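Local coordinates for putative potassium transport protein (Staphylococcus aureus 08BA02176, PDB 4XTT) that binds the second messenger cyclic di-AMP through its RCK C domain and probably regulates potassium uptake as the cytosolic partner of a Ktr transporter, at residues Ile45-Gly50 / Asp67-Ile72. Numbering follows the deposited sequence.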
# COMPACT_ATOMS: atom_id res chain seq x y z
N ILE A 45 3.46 -0.97 1.21
CA ILE A 45 2.90 0.00 2.16
C ILE A 45 4.01 0.89 2.71
O ILE A 45 3.83 2.09 2.91
CB ILE A 45 2.16 -0.71 3.32
CG1 ILE A 45 1.09 -1.64 2.77
CG2 ILE A 45 1.54 0.30 4.26
CD1 ILE A 45 0.39 -2.47 3.82
N ALA A 46 5.16 0.28 2.97
CA ALA A 46 6.30 0.96 3.57
C ALA A 46 7.59 0.18 3.36
O ALA A 46 7.57 -0.98 2.95
CB ALA A 46 6.06 1.19 5.06
N ILE A 47 8.71 0.84 3.65
CA ILE A 47 10.03 0.22 3.62
C ILE A 47 10.66 0.40 4.99
O ILE A 47 10.64 1.50 5.55
CB ILE A 47 10.96 0.87 2.55
CG1 ILE A 47 10.41 0.62 1.14
CG2 ILE A 47 12.37 0.32 2.64
CD1 ILE A 47 11.29 1.20 0.03
N LYS A 48 11.21 -0.68 5.56
CA LYS A 48 11.95 -0.54 6.82
C LYS A 48 13.42 -0.24 6.58
O LYS A 48 14.17 -1.10 6.10
CB LYS A 48 11.84 -1.79 7.68
CG LYS A 48 10.55 -1.94 8.42
CD LYS A 48 10.76 -2.73 9.70
CE LYS A 48 11.66 -1.97 10.68
NZ LYS A 48 11.62 -2.53 12.07
N ARG A 49 13.82 0.97 6.91
CA ARG A 49 15.21 1.37 6.81
C ARG A 49 15.78 1.44 8.22
O ARG A 49 15.41 2.30 9.02
CB ARG A 49 15.36 2.70 6.08
CG ARG A 49 16.80 3.08 5.82
CD ARG A 49 17.13 2.96 4.35
NE ARG A 49 16.43 3.98 3.57
CZ ARG A 49 16.31 3.96 2.24
NH1 ARG A 49 15.66 4.93 1.62
NH2 ARG A 49 16.83 2.96 1.54
N GLY A 50 16.69 0.53 8.52
CA GLY A 50 17.18 0.33 9.87
C GLY A 50 16.00 -0.11 10.71
O GLY A 50 15.46 -1.19 10.49
N ASP A 67 17.07 -3.15 3.23
CA ASP A 67 15.73 -2.58 3.16
C ASP A 67 14.68 -3.68 3.21
O ASP A 67 14.74 -4.64 2.44
CB ASP A 67 15.54 -1.75 1.89
CG ASP A 67 16.13 -0.37 2.00
OD1 ASP A 67 16.30 0.12 3.14
OD2 ASP A 67 16.43 0.23 0.95
N ILE A 68 13.74 -3.54 4.13
CA ILE A 68 12.66 -4.50 4.26
C ILE A 68 11.38 -3.96 3.63
O ILE A 68 10.79 -3.00 4.14
CB ILE A 68 12.42 -4.85 5.75
CG1 ILE A 68 13.70 -5.47 6.34
CG2 ILE A 68 11.26 -5.83 5.88
CD1 ILE A 68 13.63 -5.70 7.83
N LEU A 69 10.97 -4.54 2.51
CA LEU A 69 9.73 -4.12 1.87
C LEU A 69 8.56 -4.76 2.60
O LEU A 69 8.53 -5.98 2.79
CB LEU A 69 9.70 -4.50 0.38
CG LEU A 69 10.91 -4.12 -0.48
CD1 LEU A 69 10.61 -4.36 -1.94
CD2 LEU A 69 11.33 -2.68 -0.25
N ILE A 70 7.61 -3.94 3.02
CA ILE A 70 6.41 -4.46 3.65
C ILE A 70 5.30 -4.53 2.60
O ILE A 70 4.78 -3.51 2.14
CB ILE A 70 5.99 -3.60 4.85
CG1 ILE A 70 7.19 -3.37 5.77
CG2 ILE A 70 4.85 -4.26 5.60
CD1 ILE A 70 6.87 -2.54 7.00
N MET A 71 4.94 -5.75 2.22
CA MET A 71 4.07 -5.94 1.07
C MET A 71 2.73 -6.52 1.46
O MET A 71 2.63 -7.31 2.40
CB MET A 71 4.73 -6.85 0.05
CG MET A 71 6.13 -6.46 -0.33
SD MET A 71 6.85 -7.67 -1.44
CE MET A 71 6.54 -9.16 -0.50
N ILE A 72 1.71 -6.14 0.71
CA ILE A 72 0.37 -6.67 0.93
C ILE A 72 -0.25 -7.00 -0.42
O ILE A 72 -0.16 -6.22 -1.37
CB ILE A 72 -0.46 -5.66 1.74
CG1 ILE A 72 -1.80 -6.25 2.15
CG2 ILE A 72 -0.66 -4.35 0.98
CD1 ILE A 72 -2.55 -5.35 3.11
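Arg49 sets CG anti to its backbone N (chi1 -174°) and then bends at chi2 and chi3, bringing the guanidinium alongside the carboxylate of Asp67, whose CG lies anti to its own carbonyl carbon. The result is a salt bridge, Arg49 NH2 to Asp67 OD2 at 2.8 Å, with the two planar groups 55° apart. A carboxylate suits this place because OD2 can serve two donors, Arg49 NH2 and the backbone N of Glu64. Next along, Ile47 and Leu69 lie side by side, Ile47 CG1 3.7 Å from Leu69 CD2, branched chains filling the same face of the sheet. Strands 43-49 and 68-72 are the central pair of the four-stranded antiparallel sheet in the TrkA-C domain, 52-55 flanking the first and 15-21 the second; Asp67 just precedes 68-72. Lys48 N reaches Ile68 O at 2.8 Å, and Ile68 N returns a longer bond to Lys48 O at 3.2 Å. Lysine suits this pair: its CB packs 3.7 Å from Ile68 CB while its amine leads away. Beyond, Ile70 N binds Ala46 O, and Ile70 O accepts Ile45 N almost along its C=O axis. The side chains of Ile45 and Ile72 cross obliquely, Ile45 CD1 3.6 Å from Ile72 CG2, while Ile55 of the second subunit packs on Ile72.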